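Local coordinates for N-acetylneuraminic acid outer membrane channel protein NanC (Escherichia coli, PDB 2WJR) that forms a monomeric, weakly anion-selective outer membrane channel through which N-acetylneuraminic acid enters the bacterium, at residues Ser122-Val133 against Trp145-Tyr156. The protein carries 1 engineered substitution. Sequence-based numbering, arbitrary orientation.
Sequences SRDNVHRWDGYV and WQTTLYSKQNDY. With OCT (N-octane), chain E; PO4 (phosphate ion), chain D.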
loop_
_atom_site.group_PDB
_atom_site.type_symbol
_atom_site.label_atom_id
_atom_site.label_comp_id
_atom_site.label_asym_id
_atom_site.label_seq_id
_atom_site.Cartn_x
_atom_site.Cartn_y
_atom_site.Cartn_z
ATOM N N SER A 122 -13.601 20.791 -5.213
ATOM C CA SER A 122 -12.590 20.923 -4.175
ATOM C C SER A 122 -11.488 19.916 -4.480
ATOM O O SER A 122 -11.398 19.422 -5.603
ATOM C CB SER A 122 -13.228 20.703 -2.804
ATOM O OG SER A 122 -12.281 20.802 -1.748
ATOM N N ARG A 123 -10.679 19.591 -3.477
ATOM C CA ARG A 123 -9.562 18.675 -3.649
ATOM C C ARG A 123 -9.632 17.590 -2.573
ATOM O O ARG A 123 -9.664 17.885 -1.383
ATOM C CB ARG A 123 -8.271 19.470 -3.524
ATOM C CG ARG A 123 -7.226 19.129 -4.508
ATOM C CD ARG A 123 -5.990 19.985 -4.291
ATOM N NE ARG A 123 -6.058 21.249 -5.015
ATOM C CZ ARG A 123 -5.860 21.388 -6.326
ATOM N NH1 ARG A 123 -5.587 20.343 -7.090
ATOM N NH2 ARG A 123 -5.948 22.590 -6.872
ATOM N N ASP A 124 -9.633 16.347 -3.015
ATOM C CA ASP A 124 -9.854 15.227 -2.141
ATOM C C ASP A 124 -8.485 14.753 -1.641
ATOM O O ASP A 124 -7.980 13.715 -2.043
ATOM C CB ASP A 124 -10.608 14.110 -2.838
ATOM C CG ASP A 124 -10.726 12.871 -1.987
ATOM O OD1 ASP A 124 -10.928 13.001 -0.762
ATOM O OD2 ASP A 124 -10.605 11.768 -2.542
ATOM N N ASN A 125 -7.950 15.529 -0.726
ATOM C CA ASN A 125 -6.639 15.253 -0.142
ATOM C C ASN A 125 -6.823 14.373 1.084
ATOM O O ASN A 125 -7.876 14.402 1.753
ATOM C CB ASN A 125 -5.942 16.537 0.230
ATOM C CG ASN A 125 -5.807 17.482 -0.931
ATOM O OD1 ASN A 125 -5.611 17.053 -2.083
ATOM N ND2 ASN A 125 -5.915 18.791 -0.647
ATOM N N VAL A 126 -5.799 13.572 1.379
ATOM C CA VAL A 126 -5.928 12.541 2.368
ATOM C C VAL A 126 -4.715 12.476 3.308
ATOM O O VAL A 126 -3.571 12.608 2.869
ATOM C CB VAL A 126 -6.106 11.185 1.691
ATOM C CG1 VAL A 126 -5.931 10.059 2.731
ATOM C CG2 VAL A 126 -7.479 11.091 0.992
ATOM N N HIS A 127 -4.989 12.287 4.593
ATOM C CA HIS A 127 -3.953 12.027 5.603
ATOM C C HIS A 127 -3.896 10.544 5.811
ATOM O O HIS A 127 -4.907 9.943 6.157
ATOM C CB HIS A 127 -4.319 12.658 6.935
ATOM C CG HIS A 127 -4.384 14.150 6.917
ATOM N ND1 HIS A 127 -3.266 14.946 6.808
ATOM C CD2 HIS A 127 -5.439 14.995 7.028
ATOM C CE1 HIS A 127 -3.625 16.215 6.823
ATOM N NE2 HIS A 127 -4.940 16.274 6.962
ATOM N N ARG A 128 -2.726 9.929 5.618
ATOM C CA ARG A 128 -2.618 8.482 5.681
ATOM C C ARG A 128 -1.462 8.012 6.595
ATOM O O ARG A 128 -0.330 8.494 6.493
ATOM C CB ARG A 128 -2.459 7.882 4.281
ATOM C CG ARG A 128 -2.227 6.387 4.310
ATOM C CD ARG A 128 -2.068 5.795 2.949
ATOM N NE ARG A 128 -1.716 4.369 3.051
ATOM C CZ ARG A 128 -2.164 3.384 2.270
ATOM N NH1 ARG A 128 -3.025 3.616 1.276
ATOM N NH2 ARG A 128 -1.753 2.143 2.511
ATOM N N TRP A 129 -1.796 7.076 7.483
ATOM C CA TRP A 129 -0.837 6.448 8.382
ATOM C C TRP A 129 -0.764 4.956 8.065
ATOM O O TRP A 129 -1.798 4.291 7.870
ATOM C CB TRP A 129 -1.288 6.620 9.831
ATOM C CG TRP A 129 -1.097 7.973 10.384
ATOM C CD1 TRP A 129 -2.002 9.009 10.417
ATOM C CD2 TRP A 129 0.098 8.459 11.006
ATOM N NE1 TRP A 129 -1.419 10.111 11.016
ATOM C CE2 TRP A 129 -0.135 9.788 11.385
ATOM C CE3 TRP A 129 1.355 7.889 11.264
ATOM C CZ2 TRP A 129 0.848 10.561 12.025
ATOM C CZ3 TRP A 129 2.323 8.653 11.894
ATOM C CH2 TRP A 129 2.058 9.973 12.278
ATOM N N ASP A 130 0.461 4.420 8.030
ATOM C CA ASP A 130 0.666 2.993 7.936
ATOM C C ASP A 130 1.607 2.550 9.055
ATOM O O ASP A 130 2.589 3.224 9.340
ATOM C CB ASP A 130 1.272 2.613 6.585
ATOM C CG ASP A 130 0.303 2.801 5.427
ATOM O OD1 ASP A 130 -0.451 1.855 5.108
ATOM O OD2 ASP A 130 0.358 3.885 4.806
ATOM N N GLY A 131 1.269 1.439 9.676
ATOM C CA GLY A 131 2.115 0.748 10.649
ATOM C C GLY A 131 2.532 -0.584 10.048
ATOM O O GLY A 131 1.761 -1.220 9.324
ATOM N N TYR A 132 3.751 -1.025 10.368
ATOM C CA TYR A 132 4.327 -2.228 9.763
ATOM C C TYR A 132 5.018 -3.066 10.838
ATOM O O TYR A 132 5.727 -2.530 11.699
ATOM C CB TYR A 132 5.398 -1.871 8.725
ATOM C CG TYR A 132 4.973 -0.970 7.600
ATOM C CD1 TYR A 132 4.551 -1.493 6.394
ATOM C CD2 TYR A 132 4.996 0.415 7.748
ATOM C CE1 TYR A 132 4.175 -0.669 5.361
ATOM C CE2 TYR A 132 4.616 1.251 6.728
ATOM C CZ TYR A 132 4.211 0.700 5.534
ATOM O OH TYR A 132 3.828 1.520 4.520
ATOM N N VAL A 133 4.797 -4.372 10.785
ATOM C CA VAL A 133 5.577 -5.325 11.559
ATOM C C VAL A 133 5.941 -6.496 10.655
ATOM O O VAL A 133 5.076 -7.074 9.982
ATOM C CB VAL A 133 4.829 -5.843 12.813
ATOM C CG1 VAL A 133 5.768 -6.704 13.635
ATOM C CG2 VAL A 133 4.310 -4.700 13.684
ATOM N N TRP A 145 2.592 -7.788 8.762
ATOM C CA TRP A 145 1.297 -7.117 8.919
ATOM C C TRP A 145 1.478 -5.620 8.686
ATOM O O TRP A 145 2.371 -4.992 9.262
ATOM C CB TRP A 145 0.718 -7.426 10.299
ATOM C CG TRP A 145 -0.495 -6.615 10.716
ATOM C CD1 TRP A 145 -1.558 -6.245 9.937
ATOM C CD2 TRP A 145 -0.775 -6.125 12.028
ATOM N NE1 TRP A 145 -2.473 -5.545 10.680
ATOM C CE2 TRP A 145 -2.022 -5.461 11.970
ATOM C CE3 TRP A 145 -0.096 -6.185 13.248
ATOM C CZ2 TRP A 145 -2.588 -4.845 13.085
ATOM C CZ3 TRP A 145 -0.660 -5.577 14.352
ATOM C CH2 TRP A 145 -1.893 -4.915 14.266
ATOM N N GLN A 146 0.612 -5.055 7.842
ATOM C CA GLN A 146 0.558 -3.636 7.601
ATOM C C GLN A 146 -0.833 -3.143 7.995
ATOM O O GLN A 146 -1.830 -3.641 7.498
ATOM C CB GLN A 146 0.820 -3.343 6.123
ATOM C CG GLN A 146 0.856 -1.853 5.799
ATOM C CD GLN A 146 1.130 -1.566 4.331
ATOM O OE1 GLN A 146 1.581 -2.439 3.582
ATOM N NE2 GLN A 146 0.867 -0.350 3.915
ATOM N N THR A 147 -0.881 -2.174 8.889
ATOM C CA THR A 147 -2.138 -1.569 9.306
ATOM C C THR A 147 -2.193 -0.122 8.800
ATOM O O THR A 147 -1.180 0.583 8.730
ATOM C CB THR A 147 -2.361 -1.745 10.869
ATOM O OG1 THR A 147 -3.715 -1.402 11.210
ATOM C CG2 THR A 147 -1.387 -0.917 11.678
ATOM N N THR A 148 -3.382 0.319 8.384
ATOM C CA THR A 148 -3.506 1.590 7.716
ATOM C C THR A 148 -4.747 2.330 8.209
ATOM O O THR A 148 -5.786 1.720 8.422
ATOM C CB THR A 148 -3.649 1.402 6.203
ATOM O OG1 THR A 148 -2.572 0.594 5.711
ATOM C CG2 THR A 148 -3.714 2.746 5.477
ATOM N N LEU A 149 -4.585 3.619 8.422
ATOM C CA LEU A 149 -5.698 4.534 8.780
ATOM C C LEU A 149 -5.579 5.738 7.852
ATOM O O LEU A 149 -4.518 6.385 7.783
ATOM C CB LEU A 149 -5.593 4.958 10.239
ATOM C CG LEU A 149 -6.536 6.075 10.717
ATOM C CD1 LEU A 149 -7.971 5.633 10.498
ATOM C CD2 LEU A 149 -6.274 6.419 12.217
ATOM N N TYR A 150 -6.624 6.038 7.088
ATOM C CA TYR A 150 -6.616 7.289 6.354
ATOM C C TYR A 150 -7.916 8.047 6.543
ATOM O O TYR A 150 -8.964 7.448 6.759
ATOM C CB TYR A 150 -6.299 7.109 4.872
ATOM C CG TYR A 150 -6.841 5.888 4.203
ATOM C CD1 TYR A 150 -8.208 5.729 4.005
ATOM C CD2 TYR A 150 -5.999 4.915 3.711
ATOM C CE1 TYR A 150 -8.718 4.634 3.340
ATOM C CE2 TYR A 150 -6.492 3.811 3.051
ATOM C CZ TYR A 150 -7.867 3.665 2.868
ATOM O OH TYR A 150 -8.381 2.551 2.223
ATOM N N SER A 151 -7.796 9.356 6.470
ATOM C CA SER A 151 -8.927 10.264 6.692
ATOM C C SER A 151 -8.899 11.394 5.696
ATOM O O SER A 151 -7.847 11.784 5.194
ATOM C CB SER A 151 -8.869 10.837 8.112
ATOM O OG SER A 151 -7.720 11.633 8.262
ATOM N N LYS A 152 -10.081 11.929 5.407
ATOM C CA LYS A 152 -10.239 13.000 4.451
ATOM C C LYS A 152 -9.942 14.336 5.058
ATOM O O LYS A 152 -10.382 14.643 6.175
ATOM C CB LYS A 152 -11.686 13.026 3.918
ATOM C CG LYS A 152 -12.164 11.734 3.328
ATOM C CD LYS A 152 -11.398 11.386 2.085
ATOM C CE LYS A 152 -12.115 10.411 1.188
ATOM N NZ LYS A 152 -11.376 10.200 -0.060
ATOM N N GLN A 153 -9.218 15.164 4.317
ATOM C CA GLN A 153 -8.983 16.523 4.753
ATOM C C GLN A 153 -10.233 17.398 4.477
ATOM O O GLN A 153 -10.574 18.276 5.268
ATOM C CB GLN A 153 -7.762 17.095 4.044
ATOM C CG GLN A 153 -7.462 18.543 4.332
ATOM C CD GLN A 153 -6.124 18.970 3.755
ATOM O OE1 GLN A 153 -5.848 18.767 2.564
ATOM N NE2 GLN A 153 -5.278 19.550 4.599
ATOM N N ASN A 154 -10.885 17.148 3.349
ATOM C CA ASN A 154 -11.973 18.020 2.856
ATOM C C ASN A 154 -13.311 17.281 2.847
ATOM O O ASN A 154 -13.426 16.198 3.420
ATOM C CB ASN A 154 -11.586 18.565 1.481
ATOM C CG ASN A 154 -10.458 19.556 1.552
ATOM O OD1 ASN A 154 -10.406 20.367 2.473
ATOM N ND2 ASN A 154 -9.536 19.503 0.583
ATOM N N ASP A 155 -14.335 17.839 2.194
ATOM C CA ASP A 155 -15.697 17.309 2.341
ATOM C C ASP A 155 -15.983 16.160 1.387
ATOM O O ASP A 155 -16.784 16.281 0.466
ATOM C CB ASP A 155 -16.720 18.455 2.162
ATOM C CG ASP A 155 -18.142 18.020 2.421
ATOM O OD1 ASP A 155 -18.347 16.978 3.094
ATOM O OD2 ASP A 155 -19.068 18.743 1.944
ATOM N N TYR A 156 -15.309 15.039 1.625
ATOM C CA TYR A 156 -15.459 13.824 0.853
ATOM C C TYR A 156 -15.642 12.647 1.773
ATOM O O TYR A 156 -15.457 12.763 2.980
ATOM C CB TYR A 156 -14.217 13.585 0.002
ATOM C CG TYR A 156 -13.956 14.651 -1.021
ATOM C CD1 TYR A 156 -14.509 14.567 -2.293
ATOM C CD2 TYR A 156 -13.144 15.717 -0.734
ATOM C CE1 TYR A 156 -14.272 15.549 -3.242
ATOM C CE2 TYR A 156 -12.884 16.680 -1.666
ATOM C CZ TYR A 156 -13.466 16.592 -2.925
ATOM O OH TYR A 156 -13.179 17.555 -3.843
HETATM C C1 OCT E . 1.521 -2.826 13.098
HETATM C C2 OCT E . 1.780 -1.564 13.936
HETATM C C3 OCT E . 3.258 -1.459 14.337
HETATM C C4 OCT E . 3.602 -0.106 14.990
HETATM C C5 OCT E . 4.965 0.409 14.517
HETATM C C6 OCT E . 5.770 1.146 15.614
HETATM C C7 OCT E . 6.938 1.971 15.012
HETATM C C8 OCT E . 8.002 2.412 16.039
HETATM P P PO4 D . -8.930 23.564 -3.509
HETATM O O1 PO4 D . -8.863 25.062 -3.325
HETATM O O2 PO4 D . -7.507 23.068 -3.653
HETATM O O3 PO4 D . -9.576 22.921 -2.291
HETATM O O4 PO4 D . -9.750 23.255 -4.746
HETATM O O HOH W 1 -14.313 19.994 0.248
HETATM O O HOH W 2 -10.442 14.939 1.249
HETATM O O HOH W 3 -6.161 18.704 7.527
#
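Asp130 OD1 takes three donors: Thr148 OG1 at 2.5 Å, on the anti side but tilted 34° out of the carboxylate plane; Gln146 NE2 at 2.8 Å, from above that plane; and Arg128 NH2 through the syn lone pair. Arg128, stretched out from CG to NE, grips the carboxylate side-on, its NE 2.8 Å from Asp130 OD2, while Thr148 CG2 covers one guanidinium face. Gln146, extended with CG anti to its backbone N (chi1 -177°), carries its amide to Asp130 and brings CD 3.3 Å from Tyr132 CE1. Strands 126-136 and 141-152 form an antiparallel hairpin in the wall of the KdgM-family beta-barrel, paired through backbone bonds from His127-Ser151 to Val133-Trp145. The opposite face of this pair carries Trp129, Leu149 and Trp145; there n-octane C1 sits over one face of the Trp145 ring and 3.4 Å from Val133 CG2, beside Gly131. At the extracellular end Lys152 NZ bridges to Asp124 OD1 (2.9 Å), and Asp124 CB sits over the centre of the Tyr156 ring, 3.5 Å from its centroid. Asn125 ND2 donates to Gln153 OE1, also bound by Tyr107. Farther out, Lys110, also Asn125's partner, and Arg104 of strand 99-110 pair with Asp124 OD2 and Asp130 OD2.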